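Local coordinates for protein-L-isoaspartate O-methyltransferase beta-aspartate methyltransferase (Plasmodium falciparum, PDB 2PBF), which probably catalyses methyl transfer from S-adenosylmethionine to isoaspartyl residues of damaged proteins, the first step of their repair, and is captured here with the product S-adenosylhomocysteine, at residues A[116-119]-A[120-123]; A[53-56]-A[57-61]; A[173-177]-A[178-182]; A[134-137]-A[138-141]. All coordinates share one frame; numbering follows the deposited sequence.

Interaction 1: residues A[116-119]-A[120-123]; sequences ERVK and DLVN. With SAH (S-adenosyl-L-homocysteine), chain C.
Glu-116 meets Leu-121 and Val-122 with CG anti to its backbone N (chi1 169°), and a bend at chi2 (60°) then swings the carboxylate toward S-adenosylhomocysteine. This is a classic station of the Rossmann-like methyltransferase fold, where an acidic residue at the end of the second strand of the central sheet, here 111-116, receives the ribose hydroxyls. The two oxygens divide the work. OE1 accepts O3' of the ligand at 2.8 Å and is also held by the backbone N of Gly-90. OE2 takes O2' of the ligand in a bond so short that its exact length is doubtful. The N of Val-118 also donates to OE2 at 3.0 Å, meeting it on the anti side and 32° out of the carboxylate plane, so the loop itself steadies the group. Leu-121 backs it, CB lying 3.7 Å from Glu-116 OE2.

Behind the carboxylate the helix begins. Val-118, the N-cap residue, offers its carbonyl O to Val-122 N at 2.9 Å, a nearly straight bond in the carbonyl plane, and more weakly to Leu-121 N. One residue on, Lys-119 O receives Asn-123 N at 2.8 Å, while the lysine chain passes the Asn-123 amide, CG to ND2 3.6 Å. Val-118 CB and Leu-121 CD1 pack at 3.8 Å on the ribose side. Arg-117 turns away from the helix and spreads its aliphatic chain over one face of the adenine, its guanidinium reaching the terminal carboxylate of Asn-227; Arg-117 CD stands 3.4 Å above N7 of the ligand.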
loop_
_atom_site.group_PDB
_atom_site.type_symbol
_atom_site.label_atom_id
_atom_site.label_comp_id
_atom_site.label_asym_id
_atom_site.label_seq_id
_atom_site.Cartn_x
_atom_site.Cartn_y
_atom_site.Cartn_z
ATOM N N GLU A 116 -0.291 9.441 4.728
ATOM C CA GLU A 116 1.108 9.778 4.571
ATOM C C GLU A 116 1.516 10.881 5.568
ATOM O O GLU A 116 0.909 11.966 5.602
ATOM C CB GLU A 116 1.402 10.171 3.122
ATOM C CG GLU A 116 2.755 10.790 2.923
ATOM C CD GLU A 116 3.882 9.854 3.338
ATOM O OE1 GLU A 116 3.783 8.632 3.113
ATOM O OE2 GLU A 116 4.861 10.337 3.907
ATOM N N ARG A 117 2.540 10.597 6.372
ATOM C CA ARG A 117 2.967 11.518 7.431
ATOM C C ARG A 117 3.632 12.775 6.909
ATOM O O ARG A 117 3.543 13.836 7.542
ATOM C CB ARG A 117 3.841 10.817 8.474
ATOM C CG ARG A 117 5.341 10.786 8.221
ATOM C CD ARG A 117 6.093 10.110 9.411
ATOM N NE ARG A 117 6.569 11.068 10.410
ATOM C CZ ARG A 117 7.581 11.930 10.231
ATOM N NH1 ARG A 117 7.919 12.747 11.228
ATOM N NH2 ARG A 117 8.268 11.980 9.081
ATOM N N VAL A 118 4.254 12.670 5.737
ATOM C CA VAL A 118 5.028 13.770 5.149
ATOM C C VAL A 118 4.256 14.469 4.046
ATOM O O VAL A 118 3.821 13.845 3.064
ATOM C CB VAL A 118 6.427 13.292 4.619
ATOM C CG1 VAL A 118 7.300 14.469 4.269
ATOM C CG2 VAL A 118 7.129 12.410 5.632
ATOM N N LYS A 119 4.125 15.785 4.199
ATOM C CA LYS A 119 3.236 16.591 3.390
ATOM C C LYS A 119 3.723 16.690 1.959
ATOM O O LYS A 119 2.928 16.649 1.035
ATOM C CB LYS A 119 3.112 17.991 4.011
ATOM C CG LYS A 119 2.280 18.971 3.220
ATOM C CD LYS A 119 0.814 18.601 3.228
ATOM C CE LYS A 119 -0.024 19.636 2.482
ATOM N NZ LYS A 119 -1.468 19.245 2.509
ATOM N N ASP A 120 5.031 16.844 1.787
ATOM C CA ASP A 120 5.640 16.829 0.472
ATOM C C ASP A 120 5.359 15.552 -0.279
ATOM O O ASP A 120 5.246 15.574 -1.500
ATOM C CB ASP A 120 7.155 16.977 0.581
ATOM C CG ASP A 120 7.576 18.398 0.789
ATOM O OD1 ASP A 120 6.835 19.322 0.377
ATOM O OD2 ASP A 120 8.659 18.578 1.370
ATOM N N LEU A 121 5.305 14.440 0.447
ATOM C CA LEU A 121 4.965 13.163 -0.173
ATOM C C LEU A 121 3.470 13.046 -0.486
ATOM O O LEU A 121 3.114 12.550 -1.566
ATOM C CB LEU A 121 5.515 11.971 0.621
ATOM C CG LEU A 121 7.015 11.860 0.300
ATOM C CD1 LEU A 121 7.810 11.513 1.512
ATOM C CD2 LEU A 121 7.258 10.890 -0.846
ATOM N N VAL A 122 2.609 13.515 0.422
ATOM C CA VAL A 122 1.196 13.758 0.066
ATOM C C VAL A 122 1.123 14.509 -1.283
ATOM O O VAL A 122 0.572 14.000 -2.259
ATOM C CB VAL A 122 0.423 14.568 1.131
ATOM C CG1 VAL A 122 -1.017 14.795 0.672
ATOM C CG2 VAL A 122 0.446 13.869 2.481
ATOM N N ASN A 123 1.700 15.712 -1.348
ATOM C CA ASN A 123 1.635 16.466 -2.588
ATOM C C ASN A 123 2.292 15.778 -3.771
ATOM O O ASN A 123 1.846 15.946 -4.899
ATOM C CB ASN A 123 2.160 17.899 -2.418
ATOM C CG ASN A 123 1.531 18.616 -1.231
ATOM O OD1 ASN A 123 0.305 18.681 -1.102
ATOM N ND2 ASN A 123 2.375 19.135 -0.342
HETATM N N SAH C . 4.045 2.443 -0.470
HETATM C CA SAH C . 5.046 3.535 -0.561
HETATM C CB SAH C . 6.107 3.320 0.489
HETATM C CG SAH C . 6.841 4.634 0.719
HETATM S SD SAH C . 8.115 4.468 1.972
HETATM C C SAH C . 5.675 3.672 -1.951
HETATM O O SAH C . 6.052 2.655 -2.537
HETATM O OXT SAH C . 5.807 4.796 -2.501
HETATM C "C5'" SAH C . 7.018 4.522 3.411
HETATM C "C4'" SAH C . 6.240 5.823 3.615
HETATM O "O4'" SAH C . 5.719 5.784 4.914
HETATM C "C3'" SAH C . 7.025 7.123 3.515
HETATM O "O3'" SAH C . 6.458 7.927 2.493
HETATM C "C2'" SAH C . 6.893 7.760 4.890
HETATM O "O2'" SAH C . 6.782 9.164 4.824
HETATM C "C1'" SAH C . 5.620 7.114 5.397
HETATM N N9 SAH C . 5.479 7.030 6.868
HETATM C C8 SAH C . 6.476 6.769 7.763
HETATM N N7 SAH C . 5.928 6.724 8.999
HETATM C C5 SAH C . 4.603 6.979 8.917
HETATM C C6 SAH C . 3.590 7.084 9.876
HETATM N N6 SAH C . 3.815 6.929 11.175
HETATM N N1 SAH C . 2.303 7.327 9.469
HETATM C C2 SAH C . 2.026 7.500 8.126
HETATM N N3 SAH C . 3.041 7.408 7.208
HETATM C C4 SAH C . 4.313 7.153 7.583
#

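Interaction 2: residues A[53-56]-A[57-61]; sequences VYIS and HGVTI. With SAH (S-adenosyl-L-homocysteine), chain C.
Val-53 and Ile-61 pair at the open end of a short antiparallel beta hairpin, whose strands 53-56 and 59-61 are joined by a type I' turn from Ser-56 to Val-59 and carry a classic bulge, Ile-55 and Ser-56 both facing Val-59. Backbone bonding comes first. Val-53 N donates a hydrogen bond to Ile-61 O at 3.1 Å, and the return bond from Ile-61 N to Val-53 O completes the pair. At the bulge Ile-55 N reaches Val-59 O at 2.8 Å, in the carbonyl plane. The turn is closed by Val-59 N and Ser-56 O, 2.9 Å apart, although the donor stands 44° above the carbonyl plane and misses the lone pairs.

Among polar side chains, Tyr-54 extends forward along its own strand, CG anti to the backbone N (chi1 -171°), which carries OH to the turn; there it accepts Gly-58 N at 3.2 Å in a nearly straight bond. The edge of the His-57 ring meets Ser-56 OG, and its NE2 is hydrogen-bonded to OD2 of Asp-120 on helix 119-132.

The apolar contacts are few. Ile-61 CG2 packs against Val-53 CB at 3.8 Å. CD1 of Ile-55 lies against the backbone N of Ile-61, and the Ile-55 side chain also packs on Leu-121 and Phe-124 of helix 119-132.

The remaining contacts are with S-adenosylhomocysteine, for which the second strand forms a wall of the pocket. Val-59 CG1 rests 3.6 Å from C3' of the ribose, Ile-61 borders the ligand carboxylate, and Thr-60 O lies 3.3 Å from CG of the ligand.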
loop_
_atom_site.group_PDB
_atom_site.type_symbol
_atom_site.label_atom_id
_atom_site.label_comp_id
_atom_site.label_asym_id
_atom_site.label_seq_id
_atom_site.Cartn_x
_atom_site.Cartn_y
_atom_site.Cartn_z
ATOM N N VAL A 53 13.627 3.587 -5.213
ATOM C CA VAL A 53 14.125 4.783 -5.874
ATOM C C VAL A 53 13.761 5.979 -5.001
ATOM O O VAL A 53 12.591 6.212 -4.673
ATOM C CB VAL A 53 13.599 4.924 -7.349
ATOM C CG1 VAL A 53 14.184 6.146 -8.031
ATOM C CG2 VAL A 53 13.903 3.673 -8.190
ATOM N N TYR A 54 14.787 6.725 -4.605
ATOM C CA TYR A 54 14.630 7.856 -3.705
ATOM C C TYR A 54 13.686 8.947 -4.205
ATOM O O TYR A 54 13.756 9.344 -5.358
ATOM C CB TYR A 54 15.983 8.480 -3.404
ATOM C CG TYR A 54 15.901 9.515 -2.311
ATOM C CD1 TYR A 54 15.670 9.141 -0.986
ATOM C CD2 TYR A 54 16.039 10.867 -2.610
ATOM C CE1 TYR A 54 15.582 10.119 0.022
ATOM C CE2 TYR A 54 15.966 11.836 -1.633
ATOM C CZ TYR A 54 15.728 11.458 -0.320
ATOM O OH TYR A 54 15.673 12.428 0.634
ATOM N N ILE A 55 12.817 9.431 -3.316
ATOM C CA ILE A 55 11.938 10.550 -3.631
ATOM C C ILE A 55 12.442 11.829 -2.961
ATOM O O ILE A 55 12.888 12.751 -3.635
ATOM C CB ILE A 55 10.450 10.278 -3.239
ATOM C CG1 ILE A 55 10.004 8.897 -3.732
ATOM C CG2 ILE A 55 9.548 11.370 -3.806
ATOM C CD1 ILE A 55 8.720 8.358 -3.074
ATOM N N SER A 56 12.393 11.851 -1.637
ATOM C CA SER A 56 12.611 13.055 -0.836
ATOM C C SER A 56 12.359 12.653 0.607
ATOM O O SER A 56 11.821 11.569 0.859
ATOM C CB SER A 56 11.626 14.152 -1.249
ATOM O OG SER A 56 10.440 14.044 -0.477
ATOM N N HIS A 57 12.756 13.502 1.558
ATOM C CA HIS A 57 12.478 13.285 2.996
ATOM C C HIS A 57 12.872 11.928 3.586
ATOM O O HIS A 57 12.213 11.422 4.500
ATOM C CB HIS A 57 11.016 13.590 3.323
ATOM C CG HIS A 57 10.694 15.046 3.269
ATOM N ND1 HIS A 57 10.728 15.855 4.386
ATOM C CD2 HIS A 57 10.365 15.849 2.228
ATOM C CE1 HIS A 57 10.421 17.092 4.035
ATOM N NE2 HIS A 57 10.193 17.113 2.731
ATOM N N GLY A 58 13.942 11.347 3.063
ATOM C CA GLY A 58 14.443 10.086 3.592
ATOM C C GLY A 58 13.631 8.897 3.121
ATOM O O GLY A 58 13.712 7.816 3.709
ATOM N N VAL A 59 12.836 9.088 2.070
ATOM C CA VAL A 59 11.972 8.006 1.604
ATOM C C VAL A 59 12.077 7.623 0.132
ATOM O O VAL A 59 12.323 8.442 -0.749
ATOM C CB VAL A 59 10.472 8.187 2.050
ATOM C CG1 VAL A 59 10.371 8.562 3.551
ATOM C CG2 VAL A 59 9.744 9.189 1.148
ATOM N N THR A 60 11.894 6.333 -0.101
ATOM C CA THR A 60 11.919 5.767 -1.424
ATOM C C THR A 60 10.528 5.249 -1.798
ATOM O O THR A 60 9.715 4.902 -0.927
ATOM C CB THR A 60 12.945 4.609 -1.505
ATOM O OG1 THR A 60 12.608 3.633 -0.516
ATOM C CG2 THR A 60 14.390 5.115 -1.246
ATOM N N ILE A 61 10.241 5.238 -3.098
ATOM C CA ILE A 61 9.177 4.399 -3.621
ATOM C C ILE A 61 9.765 2.987 -3.528
ATOM O O ILE A 61 10.930 2.780 -3.854
ATOM C CB ILE A 61 8.813 4.782 -5.072
ATOM C CG1 ILE A 61 7.698 3.875 -5.638
ATOM C CG2 ILE A 61 10.043 4.722 -5.966
ATOM C CD1 ILE A 61 7.157 4.348 -7.004
HETATM N N SAH C . 4.045 2.443 -0.470
HETATM C CA SAH C . 5.046 3.535 -0.561
HETATM C CB SAH C . 6.107 3.320 0.489
HETATM C CG SAH C . 6.841 4.634 0.719
HETATM S SD SAH C . 8.115 4.468 1.972
HETATM C C SAH C . 5.675 3.672 -1.951
HETATM O O SAH C . 6.052 2.655 -2.537
HETATM O OXT SAH C . 5.807 4.796 -2.501
HETATM C "C5'" SAH C . 7.018 4.522 3.411
HETATM C "C4'" SAH C . 6.240 5.823 3.615
HETATM O "O4'" SAH C . 5.719 5.784 4.914
HETATM C "C3'" SAH C . 7.025 7.123 3.515
HETATM O "O3'" SAH C . 6.458 7.927 2.493
HETATM C "C2'" SAH C . 6.893 7.760 4.890
HETATM O "O2'" SAH C . 6.782 9.164 4.824
HETATM C "C1'" SAH C . 5.620 7.114 5.397
HETATM N N9 SAH C . 5.479 7.030 6.868
HETATM C C8 SAH C . 6.476 6.769 7.763
HETATM N N7 SAH C . 5.928 6.724 8.999
HETATM C C5 SAH C . 4.603 6.979 8.917
HETATM C C6 SAH C . 3.590 7.084 9.876
HETATM N N6 SAH C . 3.815 6.929 11.175
HETATM N N1 SAH C . 2.303 7.327 9.469
HETATM C C2 SAH C . 2.026 7.500 8.126
HETATM N N3 SAH C . 3.041 7.408 7.208
HETATM C C4 SAH C . 4.313 7.153 7.583
#

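Interaction 3: residues A[173-177]-A[178-182]; sequences SELPE and ILVDL
Leu-175 and Val-180 cross at about a right angle, one methyl driven against another: CD1 of the leucine lies only 3.4 Å from CG2 of the valine, tighter than a usual carbon contact. Val-180 is also met by Glu-177, whose chain runs obliquely to it. A bend at chi2 (48°) turns the glutamate chain along the first turn of the helix, so that its carboxylate lies against the valine branches, OE2 at 3.3 Å from CG1. The same OE2 stands 3.8 Å from OD1 of Asp-181, a close approach of like charges, probably eased by the salt bridge that Asp-181 makes through OD2 with Lys-157. Pro-176 presents a flank of its ring to Leu-179, with Pro-176 CG 3.8 Å from Leu-179 CD1. The proline CB touches Ile-178 more loosely.

These contacts surround a helix N-terminus. Pro-176 occupies the N-cap position with its carbonyl O turned to Leu-179 N and Val-180 N, both weak bonds; the first firm one joins Asp-181 N to Glu-177 O at 2.8 Å, in the carbonyl plane.

The segment thus leads the chain from strand 163-168 into the short helix 177-182 of the Rossmann-like fold. Leu-175, Pro-176 and Leu-179 lean on strand 187-195 through Ile-193, Ile-191 and Leu-189, Leu-179 also packs on Ile-166 and Val-168 of strand 163-168, and Ile-178 touches Val-152 in a nearby loop.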
loop_
_atom_site.group_PDB
_atom_site.type_symbol
_atom_site.label_atom_id
_atom_site.label_comp_id
_atom_site.label_asym_id
_atom_site.label_seq_id
_atom_site.Cartn_x
_atom_site.Cartn_y
_atom_site.Cartn_z
ATOM N N SER A 173 8.457 -0.558 14.991
ATOM C CA SER A 173 9.167 -1.102 16.165
ATOM C C SER A 173 8.366 -2.224 16.828
ATOM O O SER A 173 8.938 -3.172 17.376
ATOM C CB SER A 173 9.503 0.014 17.165
ATOM O OG SER A 173 8.344 0.677 17.642
ATOM N N GLU A 174 7.039 -2.100 16.776
ATOM C CA GLU A 174 6.105 -3.148 17.224
ATOM C C GLU A 174 4.732 -2.938 16.573
ATOM O O GLU A 174 4.455 -1.850 16.063
ATOM C CB GLU A 174 6.001 -3.212 18.764
ATOM C CG GLU A 174 5.241 -2.058 19.431
ATOM C CD GLU A 174 6.089 -0.812 19.638
ATOM O OE1 GLU A 174 7.185 -0.912 20.244
ATOM O OE2 GLU A 174 5.653 0.279 19.205
ATOM N N LEU A 175 3.897 -3.983 16.599
ATOM C CA LEU A 175 2.574 -4.017 15.955
ATOM C C LEU A 175 1.637 -2.966 16.519
ATOM O O LEU A 175 1.153 -3.125 17.639
ATOM C CB LEU A 175 1.929 -5.394 16.159
ATOM C CG LEU A 175 0.848 -5.946 15.214
ATOM C CD1 LEU A 175 -0.234 -6.603 16.018
ATOM C CD2 LEU A 175 0.237 -4.900 14.262
ATOM N N PRO A 176 1.350 -1.898 15.748
ATOM C CA PRO A 176 0.558 -0.848 16.369
ATOM C C PRO A 176 -0.875 -1.327 16.584
ATOM O O PRO A 176 -1.490 -1.876 15.680
ATOM C CB PRO A 176 0.634 0.306 15.359
ATOM C CG PRO A 176 1.757 -0.083 14.395
ATOM C CD PRO A 176 1.679 -1.568 14.349
ATOM N N GLU A 177 -1.378 -1.142 17.797
ATOM C CA GLU A 177 -2.684 -1.682 18.194
ATOM C C GLU A 177 -3.862 -1.037 17.442
ATOM O O GLU A 177 -4.857 -1.709 17.157
ATOM C CB GLU A 177 -2.836 -1.597 19.723
ATOM C CG GLU A 177 -3.943 -2.453 20.336
ATOM C CD GLU A 177 -3.956 -3.907 19.851
ATOM O OE1 GLU A 177 -2.888 -4.436 19.449
ATOM O OE2 GLU A 177 -5.055 -4.517 19.870
ATOM N N ILE A 178 -3.734 0.246 17.102
ATOM C CA ILE A 178 -4.672 0.900 16.177
ATOM C C ILE A 178 -4.904 0.106 14.887
ATOM O O ILE A 178 -6.053 -0.076 14.460
ATOM C CB ILE A 178 -4.264 2.356 15.810
ATOM C CG1 ILE A 178 -5.283 2.920 14.827
ATOM C CG2 ILE A 178 -2.839 2.439 15.233
ATOM C CD1 ILE A 178 -5.304 4.408 14.740
ATOM N N LEU A 179 -3.823 -0.361 14.263
ATOM C CA LEU A 179 -3.965 -1.121 13.031
ATOM C C LEU A 179 -4.745 -2.396 13.316
ATOM O O LEU A 179 -5.587 -2.793 12.520
ATOM C CB LEU A 179 -2.616 -1.352 12.325
ATOM C CG LEU A 179 -1.881 -0.060 11.893
ATOM C CD1 LEU A 179 -0.500 -0.308 11.355
ATOM C CD2 LEU A 179 -2.668 0.743 10.890
ATOM N N VAL A 180 -4.508 -3.003 14.480
ATOM C CA VAL A 180 -5.317 -4.153 14.924
ATOM C C VAL A 180 -6.788 -3.776 15.118
ATOM O O VAL A 180 -7.688 -4.567 14.823
ATOM C CB VAL A 180 -4.728 -4.829 16.212
ATOM C CG1 VAL A 180 -5.736 -5.776 16.878
ATOM C CG2 VAL A 180 -3.465 -5.564 15.875
ATOM N N ASP A 181 -7.039 -2.577 15.621
ATOM C CA ASP A 181 -8.426 -2.137 15.835
ATOM C C ASP A 181 -9.128 -1.692 14.566
ATOM O O ASP A 181 -10.349 -1.708 14.490
ATOM C CB ASP A 181 -8.477 -1.024 16.889
ATOM C CG ASP A 181 -8.098 -1.526 18.275
ATOM O OD1 ASP A 181 -8.091 -2.764 18.486
ATOM O OD2 ASP A 181 -7.794 -0.687 19.133
ATOM N N LEU A 182 -8.348 -1.286 13.572
ATOM C CA LEU A 182 -8.894 -0.804 12.309
ATOM C C LEU A 182 -9.268 -1.977 11.429
ATOM O O LEU A 182 -9.943 -1.813 10.437
ATOM C CB LEU A 182 -7.903 0.133 11.615
ATOM C CG LEU A 182 -7.758 1.561 12.157
ATOM C CD1 LEU A 182 -6.813 2.351 11.276
ATOM C CD2 LEU A 182 -9.088 2.302 12.273
#

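Interaction 4: residues A[134-137]-A[138-141]; sequences PELL and KIDN
Leu-136 and Ile-139 lie side by side and point the same way, CD2 of the leucine 4.1 Å from CD1 of the isoleucine. Ile-139 also covers the backbone of the preceding turn: CG1, held between its own backbone N and carbonyl carbon (chi1 68°), comes to 3.5 Å from Leu-136 O, while the CG2 branch faces Glu-135 O. That same glutamate carbonyl accepts Lys-138 N at 3.3 Å, with the donor well above the carbonyl plane, 63° out of it. One step earlier Leu-137 N bonds to Pro-134 O at 3.2 Å, the repeat expected of a 3-10 turn. The turn and the loop after it form the return limb of a beta-alpha-beta crossover in the Rossmann-like fold, carrying the chain from helix 119-132 into strand 142-146, parallel to strand 111-116. Further out, Leu-136 is buried against Val-96 and Ala-99 of helix 93-101 and Ile-129 of helix 119-132, and Leu-137 packs on Leu-126 and Ile-129 of the latter. Val-104 touches both Leu-136 and Ile-139. Where the loop enters the sheet, Asn-141 ND2 donates to the carbonyl oxygens of Val-104 and Ser-110.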
loop_
_atom_site.group_PDB
_atom_site.type_symbol
_atom_site.label_atom_id
_atom_site.label_comp_id
_atom_site.label_asym_id
_atom_site.label_seq_id
_atom_site.Cartn_x
_atom_site.Cartn_y
_atom_site.Cartn_z
ATOM N N PRO A 134 -6.469 11.238 -13.263
ATOM C CA PRO A 134 -7.014 12.404 -12.564
ATOM C C PRO A 134 -8.436 12.151 -12.050
ATOM O O PRO A 134 -8.897 12.845 -11.166
ATOM C CB PRO A 134 -7.010 13.514 -13.641
ATOM C CG PRO A 134 -6.896 12.828 -14.923
ATOM C CD PRO A 134 -6.176 11.536 -14.678
ATOM N N GLU A 135 -9.103 11.148 -12.617
ATOM C CA GLU A 135 -10.461 10.788 -12.225
ATOM C C GLU A 135 -10.553 10.357 -10.751
ATOM O O GLU A 135 -11.580 10.558 -10.111
ATOM C CB GLU A 135 -11.014 9.711 -13.166
ATOM C CG GLU A 135 -10.232 8.388 -13.199
ATOM C CD GLU A 135 -9.158 8.310 -14.287
ATOM O OE1 GLU A 135 -8.617 9.357 -14.684
ATOM O OE2 GLU A 135 -8.861 7.182 -14.745
ATOM N N LEU A 136 -9.458 9.791 -10.229
ATOM C CA LEU A 136 -9.345 9.393 -8.830
ATOM C C LEU A 136 -9.453 10.532 -7.809
ATOM O O LEU A 136 -9.817 10.296 -6.680
ATOM C CB LEU A 136 -8.043 8.597 -8.608
ATOM C CG LEU A 136 -7.957 7.181 -9.213
ATOM C CD1 LEU A 136 -6.668 6.462 -8.803
ATOM C CD2 LEU A 136 -9.163 6.351 -8.816
ATOM N N LEU A 137 -9.142 11.769 -8.179
ATOM C CA LEU A 137 -9.236 12.823 -7.164
ATOM C C LEU A 137 -10.493 13.662 -7.335
ATOM O O LEU A 137 -10.603 14.763 -6.789
ATOM C CB LEU A 137 -7.961 13.676 -7.050
ATOM C CG LEU A 137 -6.640 13.004 -7.423
ATOM C CD1 LEU A 137 -6.255 13.489 -8.804
ATOM C CD2 LEU A 137 -5.545 13.321 -6.447
ATOM N N LYS A 138 -11.445 13.099 -8.072
ATOM C CA LYS A 138 -12.779 13.674 -8.216
ATOM C C LYS A 138 -13.822 12.881 -7.404
ATOM O O LYS A 138 -14.972 13.283 -7.310
ATOM C CB LYS A 138 -13.183 13.720 -9.695
ATOM C CG LYS A 138 -12.324 14.646 -10.593
ATOM C CD LYS A 138 -12.200 16.079 -10.019
ATOM C CE LYS A 138 -11.298 16.964 -10.887
ATOM N NZ LYS A 138 -12.002 17.550 -12.084
ATOM N N ILE A 139 -13.422 11.758 -6.810
ATOM C CA ILE A 139 -14.393 10.884 -6.183
ATOM C C ILE A 139 -14.358 10.902 -4.660
ATOM O O ILE A 139 -13.376 11.322 -4.058
ATOM C CB ILE A 139 -14.318 9.469 -6.760
ATOM C CG1 ILE A 139 -12.982 8.795 -6.357
ATOM C CG2 ILE A 139 -14.548 9.546 -8.279
ATOM C CD1 ILE A 139 -12.717 7.467 -6.993
ATOM N N ASP A 140 -15.439 10.435 -4.048
ATOM C CA ASP A 140 -15.577 10.472 -2.598
ATOM C C ASP A 140 -14.883 9.298 -1.935
ATOM O O ASP A 140 -14.563 9.362 -0.746
ATOM C CB ASP A 140 -17.054 10.409 -2.191
ATOM C CG ASP A 140 -17.774 11.755 -2.320
ATOM O OD1 ASP A 140 -17.111 12.817 -2.222
ATOM O OD2 ASP A 140 -19.021 11.730 -2.506
ATOM N N ASN A 141 -14.710 8.206 -2.688
ATOM C CA ASN A 141 -14.230 6.965 -2.105
ATOM C C ASN A 141 -12.745 6.622 -2.406
ATOM O O ASN A 141 -12.349 5.468 -2.345
ATOM C CB ASN A 141 -15.189 5.802 -2.458
ATOM C CG ASN A 141 -15.304 5.563 -3.942
ATOM O OD1 ASN A 141 -15.060 6.453 -4.741
ATOM N ND2 ASN A 141 -15.645 4.360 -4.317
#

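Interactions 1 and 2 form one neighbourhood, both touching S-adenosylhomocysteine: helix 119-132 meets the hairpin through both a polar and an apolar contact. Their chemistry differs, a carboxylate gripping hydroxyls in one and mostly apolar and backbone surface in the other. Interactions 1 and 3 both start helices with a backbone carbonyl at the N-cap, yet the bonds are weaker at Pro-176 than at Val-118, and 173-182 makes no touch with 116-123. Interaction 4 follows the far end of the helix that interaction 1 opens. It is the surface contact of the set, a loop on the outside of the fold, the others being partly buried.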